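Local coordinates for protein cortical-lytic enzyme (Bacillus cereus, PDB 4S3J) that acts as an N-acetylglucosaminidase that degrades partially broken-down spore cortex peptidoglycan during germination, recognising muramic acid delta-lactam, at residues A45-T50 / F414-R419; A128-L133 / N160-G165. All coordinates share one frame; numbering follows the deposited sequence.

Contact 1 of 2, residues A45-T50 / F414-R419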
loop_
_atom_site.group_PDB
_atom_site.type_symbol
_atom_site.label_atom_id
_atom_site.label_comp_id
_atom_site.label_asym_id
_atom_site.label_seq_id
_atom_site.Cartn_x
_atom_site.Cartn_y
_atom_site.Cartn_z
ATOM N N ALA A 45 12.925 11.282 -6.142
ATOM C CA ALA A 45 11.794 11.477 -7.041
ATOM C C ALA A 45 10.827 12.501 -6.488
ATOM O O ALA A 45 10.273 12.310 -5.393
ATOM C CB ALA A 45 11.052 10.152 -7.246
ATOM N N LEU A 46 10.597 13.563 -7.258
ATOM C CA LEU A 46 9.713 14.641 -6.860
ATOM C C LEU A 46 8.507 14.660 -7.788
ATOM O O LEU A 46 8.595 14.205 -8.949
ATOM C CB LEU A 46 10.394 16.010 -6.931
ATOM C CG LEU A 46 11.637 16.179 -6.054
ATOM C CD1 LEU A 46 12.276 17.526 -6.352
ATOM C CD2 LEU A 46 11.338 16.017 -4.583
ATOM N N ILE A 47 7.395 15.203 -7.300
ATOM C CA ILE A 47 6.322 15.563 -8.207
ATOM C C ILE A 47 6.395 17.088 -8.442
ATOM O O ILE A 47 6.643 17.894 -7.504
ATOM C CB ILE A 47 4.950 15.076 -7.677
ATOM C CG1 ILE A 47 4.661 15.551 -6.258
ATOM C CG2 ILE A 47 4.921 13.549 -7.718
ATOM C CD1 ILE A 47 3.232 15.206 -5.801
ATOM N N VAL A 48 6.258 17.466 -9.720
ATOM C CA VAL A 48 6.402 18.853 -10.187
ATOM C C VAL A 48 5.324 19.198 -11.207
ATOM O O VAL A 48 4.968 18.369 -12.035
ATOM C CB VAL A 48 7.785 19.086 -10.843
ATOM C CG1 VAL A 48 7.915 20.513 -11.421
ATOM C CG2 VAL A 48 8.907 18.816 -9.849
ATOM N N ASN A 49 4.818 20.422 -11.137
ATOM C CA ASN A 49 3.933 20.977 -12.180
ATOM C C ASN A 49 4.718 21.385 -13.393
ATOM O O ASN A 49 5.489 22.347 -13.333
ATOM C CB ASN A 49 3.180 22.179 -11.625
ATOM C CG ASN A 49 2.056 22.626 -12.525
ATOM O OD1 ASN A 49 2.191 22.625 -13.737
ATOM N ND2 ASN A 49 0.938 23.015 -11.929
ATOM N N THR A 50 4.526 20.664 -14.500
ATOM C CA THR A 50 5.213 20.954 -15.768
ATOM C C THR A 50 4.221 21.401 -16.830
ATOM O O THR A 50 4.485 21.234 -18.023
ATOM C CB THR A 50 5.987 19.723 -16.264
ATOM O OG1 THR A 50 5.085 18.609 -16.376
ATOM C CG2 THR A 50 7.086 19.352 -15.256
ATOM N N PHE A 414 5.006 10.065 3.241
ATOM C CA PHE A 414 5.205 9.766 1.831
ATOM C C PHE A 414 4.150 10.567 1.056
ATOM O O PHE A 414 3.192 10.017 0.498
ATOM C CB PHE A 414 5.099 8.249 1.606
ATOM C CG PHE A 414 5.422 7.772 0.208
ATOM C CD1 PHE A 414 5.803 8.635 -0.816
ATOM C CD2 PHE A 414 5.336 6.418 -0.070
ATOM C CE1 PHE A 414 6.072 8.127 -2.101
ATOM C CE2 PHE A 414 5.602 5.914 -1.330
ATOM C CZ PHE A 414 5.973 6.764 -2.349
ATOM N N PRO A 415 4.314 11.895 1.027
ATOM C CA PRO A 415 3.229 12.744 0.505
ATOM C C PRO A 415 2.915 12.472 -0.961
ATOM O O PRO A 415 1.775 12.589 -1.390
ATOM C CB PRO A 415 3.762 14.178 0.662
ATOM C CG PRO A 415 5.071 14.080 1.338
ATOM C CD PRO A 415 5.504 12.655 1.460
ATOM N N GLN A 416 3.933 12.104 -1.727
ATOM C CA GLN A 416 3.740 11.901 -3.150
ATOM C C GLN A 416 2.806 10.729 -3.423
ATOM O O GLN A 416 2.114 10.710 -4.428
ATOM C CB GLN A 416 5.067 11.669 -3.852
ATOM C CG GLN A 416 6.039 12.806 -3.705
ATOM C CD GLN A 416 6.982 12.658 -2.544
ATOM O OE1 GLN A 416 6.758 11.869 -1.618
ATOM N NE2 GLN A 416 8.052 13.440 -2.568
ATOM N N ASN A 417 2.804 9.721 -2.550
ATOM C CA ASN A 417 1.910 8.595 -2.761
ATOM C C ASN A 417 0.447 9.033 -2.811
ATOM O O ASN A 417 -0.322 8.613 -3.694
ATOM C CB ASN A 417 2.116 7.547 -1.660
ATOM C CG ASN A 417 1.058 6.477 -1.694
ATOM O OD1 ASN A 417 1.027 5.668 -2.632
ATOM N ND2 ASN A 417 0.162 6.481 -0.710
ATOM N N TRP A 418 0.056 9.877 -1.863
ATOM C CA TRP A 418 -1.341 10.254 -1.736
ATOM C C TRP A 418 -1.759 11.207 -2.858
ATOM O O TRP A 418 -2.833 11.051 -3.434
ATOM C CB TRP A 418 -1.575 10.845 -0.342
ATOM C CG TRP A 418 -1.178 9.838 0.706
ATOM C CD1 TRP A 418 -0.082 9.871 1.508
ATOM C CD2 TRP A 418 -1.855 8.609 1.002
ATOM N NE1 TRP A 418 -0.044 8.747 2.316
ATOM C CE2 TRP A 418 -1.116 7.952 2.011
ATOM C CE3 TRP A 418 -3.015 8.006 0.521
ATOM C CZ2 TRP A 418 -1.515 6.728 2.544
ATOM C CZ3 TRP A 418 -3.398 6.792 1.051
ATOM C CH2 TRP A 418 -2.657 6.175 2.049
ATOM N N ARG A 419 -0.878 12.128 -3.227
ATOM C CA ARG A 419 -1.164 13.011 -4.350
ATOM C C ARG A 419 -1.262 12.215 -5.652
ATOM O O ARG A 419 -2.145 12.464 -6.461
ATOM C CB ARG A 419 -0.111 14.109 -4.468
ATOM C CG ARG A 419 -0.333 14.997 -5.695
ATOM C CD ARG A 419 -1.644 15.775 -5.592
ATOM N NE ARG A 419 -1.886 16.620 -6.762
ATOM C CZ ARG A 419 -1.431 17.864 -6.900
ATOM N NH1 ARG A 419 -0.669 18.413 -5.958
ATOM N NH2 ARG A 419 -1.711 18.550 -8.003
#
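Ile47 reaches from strand 45-49 to the first turn of helix 415-424 and touches two residues there, in the tightly packed part of the contact. Its CD1 lies 3.6 Å from CG of Arg419, on the aliphatic base of that long side chain, and also meets CB. One bond nearer the strand, CG1 stands 4.0 Å from CG of Gln416. The first torsion explains this reach: CG1 sits between the backbone N and the carbonyl carbon (chi1 54°), and the side chain then carries CD1 past Gln416 onto CB and CG of Arg419. Gln416 is bent at chi2 (93°), which turns its amide back toward the start of the helix, near Ala45. NE2 stays 3.8 Å from Ala45 O, too far for a bond, and donates instead to OD1 of Asn32. That same oxygen accepts from Ile47 N, so one side-chain oxygen is shared by strand and helix. The other end of the amide, OE1, lies in the plane of the Phe414 ring at its edge, 3.5 Å from CD1 of Phe414.

The contact is a worked example of how small domains dock on a barrel. Strand 45-49 closes the beta-alpha-alpha-beta fold of the first LysM domain, pairing antiparallel with strand 3-7, whereas helix 415-424 follows strand 404-408 of the glycosidase TIM barrel. Leu46 and Val48 turn into the LysM domain, against Leu17 and Tyr21 of helix 14-21.

The loose side begins beyond CG of Arg419, a partly exposed residue, where the chain leaves Ile47 and the strand; NE forms a salt bridge with Glu423, and NH1 makes a long, weak ion pair with Asp31 of the LysM domain.

Contact 2 of 2, residues A128-L133 / N160-G165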
loop_
_atom_site.group_PDB
_atom_site.type_symbol
_atom_site.label_atom_id
_atom_site.label_comp_id
_atom_site.label_asym_id
_atom_site.label_seq_id
_atom_site.Cartn_x
_atom_site.Cartn_y
_atom_site.Cartn_z
ATOM N N ALA A 128 -4.941 13.292 8.082
ATOM C CA ALA A 128 -4.399 13.790 6.824
ATOM C C ALA A 128 -4.697 12.828 5.677
ATOM O O ALA A 128 -4.966 13.251 4.556
ATOM C CB ALA A 128 -2.893 14.009 6.933
ATOM N N ILE A 129 -4.678 11.534 5.975
ATOM C CA ILE A 129 -4.819 10.500 4.951
ATOM C C ILE A 129 -6.285 10.149 4.683
ATOM O O ILE A 129 -6.638 9.779 3.576
ATOM C CB ILE A 129 -4.002 9.249 5.360
ATOM C CG1 ILE A 129 -2.512 9.563 5.149
ATOM C CG2 ILE A 129 -4.416 8.013 4.560
ATOM C CD1 ILE A 129 -1.547 8.498 5.662
ATOM N N ASN A 130 -7.133 10.300 5.693
ATOM C CA ASN A 130 -8.540 9.884 5.591
ATOM C C ASN A 130 -9.300 10.344 4.328
ATOM O O ASN A 130 -10.111 9.583 3.782
ATOM C CB ASN A 130 -9.315 10.366 6.826
ATOM C CG ASN A 130 -10.657 9.678 6.970
ATOM O OD1 ASN A 130 -10.754 8.454 6.864
ATOM N ND2 ASN A 130 -11.706 10.467 7.160
ATOM N N PRO A 131 -9.080 11.586 3.869
ATOM C CA PRO A 131 -9.800 12.015 2.663
ATOM C C PRO A 131 -9.500 11.153 1.433
ATOM O O PRO A 131 -10.337 11.065 0.536
ATOM C CB PRO A 131 -9.295 13.444 2.448
ATOM C CG PRO A 131 -8.809 13.890 3.743
ATOM C CD PRO A 131 -8.286 12.680 4.450
ATOM N N PHE A 132 -8.339 10.500 1.426
ATOM C CA PHE A 132 -7.898 9.673 0.308
ATOM C C PHE A 132 -8.361 8.212 0.405
ATOM O O PHE A 132 -7.969 7.394 -0.439
ATOM C CB PHE A 132 -6.356 9.671 0.205
ATOM C CG PHE A 132 -5.726 11.023 0.044
ATOM C CD1 PHE A 132 -5.348 11.774 1.148
ATOM C CD2 PHE A 132 -5.461 11.513 -1.222
ATOM C CE1 PHE A 132 -4.747 13.005 0.989
ATOM C CE2 PHE A 132 -4.861 12.746 -1.385
ATOM C CZ PHE A 132 -4.507 13.492 -0.276
ATOM N N LEU A 133 -9.190 7.886 1.406
ATOM C CA LEU A 133 -9.528 6.494 1.719
ATOM C C LEU A 133 -10.972 6.083 1.453
ATOM O O LEU A 133 -11.921 6.807 1.783
ATOM C CB LEU A 133 -9.259 6.210 3.189
ATOM C CG LEU A 133 -7.835 6.411 3.676
ATOM C CD1 LEU A 133 -7.801 5.988 5.150
ATOM C CD2 LEU A 133 -6.847 5.619 2.853
ATOM N N ASN A 160 -14.917 7.598 14.234
ATOM C CA ASN A 160 -15.574 8.870 13.951
ATOM C C ASN A 160 -14.780 9.697 12.938
ATOM O O ASN A 160 -15.363 10.392 12.102
ATOM C CB ASN A 160 -15.762 9.680 15.235
ATOM C CG ASN A 160 -16.645 10.903 15.031
ATOM O OD1 ASN A 160 -17.648 10.851 14.322
ATOM N ND2 ASN A 160 -16.257 12.017 15.641
ATOM N N ILE A 161 -13.455 9.624 13.010
ATOM C CA ILE A 161 -12.614 10.299 12.027
ATOM C C ILE A 161 -12.971 9.782 10.635
ATOM O O ILE A 161 -13.144 10.549 9.688
ATOM C CB ILE A 161 -11.114 10.089 12.317
ATOM C CG1 ILE A 161 -10.694 10.925 13.530
ATOM C CG2 ILE A 161 -10.245 10.468 11.106
ATOM C CD1 ILE A 161 -9.288 10.650 14.021
ATOM N N ALA A 162 -13.058 8.463 10.519
ATOM C CA ALA A 162 -13.384 7.840 9.249
ATOM C C ALA A 162 -14.746 8.305 8.737
ATOM O O ALA A 162 -14.857 8.812 7.618
ATOM C CB ALA A 162 -13.358 6.333 9.385
ATOM N N THR A 163 -15.760 8.166 9.591
ATOM C CA THR A 163 -17.151 8.421 9.230
ATOM C C THR A 163 -17.348 9.876 8.799
ATOM O O THR A 163 -18.032 10.151 7.816
ATOM C CB THR A 163 -18.069 8.070 10.423
ATOM O OG1 THR A 163 -17.988 6.661 10.660
ATOM C CG2 THR A 163 -19.535 8.460 10.173
ATOM N N GLN A 164 -16.727 10.806 9.517
ATOM C CA GLN A 164 -16.853 12.219 9.176
ATOM C C GLN A 164 -16.256 12.561 7.808
ATOM O O GLN A 164 -16.552 13.615 7.254
ATOM C CB GLN A 164 -16.198 13.083 10.255
ATOM C CG GLN A 164 -16.945 13.084 11.595
ATOM C CD GLN A 164 -18.432 13.371 11.456
ATOM O OE1 GLN A 164 -19.265 12.677 12.044
ATOM N NE2 GLN A 164 -18.770 14.394 10.678
ATOM N N GLY A 165 -15.413 11.676 7.277
ATOM C CA GLY A 165 -14.794 11.868 5.977
ATOM C C GLY A 165 -15.343 10.944 4.905
ATOM O O GLY A 165 -14.719 10.769 3.853
#
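Asn130 pushes its carboxamide against the last turn of helix 155-164, and nearly all of the contact passes through this one side chain. Among the polar approaches, ND2 comes 2.9 Å from Ile161 O, but the angle is too poor for a hydrogen bond; Ala162 O is more distant, at 3.6 Å from ND2. The firm bond of the amide is at its other end, where OD1 is hydrogen-bonded to OG1 of Thr167. The van der Waals part is made by OD1 of Asn130 resting 3.6 Å from CA of Ala162, and by ND2 lying 3.6 Å from CA of Gly165, where no side chain intervenes. A chi1 of -165° sets CG anti to the backbone N and lays the amide against Ala162 and Gly165.

Lys429 adds hydrogen bonds from outside: its NZ is bonded to the carbonyl oxygens of Asn130, Leu133 and Gly165, gathering both segments around one ammonium group. In the TIM barrel these are the C-terminal ends of adjacent outer helices, 120-129 and 155-164, just where the chain turns into strands 135-143 and 168-177.

Helix 415-424 connects the two contacts, whose centres are 21 Å apart. In contact 1 it presents Gln416 and Arg419 to the LysM domain, while Trp418 packs against 128-133 of contact 2: its CH2 lies 3.6 Å from CG2 of Ile129, and its backbone O is 3.3 Å from CE2 of Phe132. A single barrel helix thus touches the docked domain and the neighbouring helix 120-129. In sequence, contact 2 is nested within the long loop that contact 1 closes. Both lie away from Glu220, the probable proton donor, which follows strand 214-218, so they concern the barrel's outer layer and its LysM attachment.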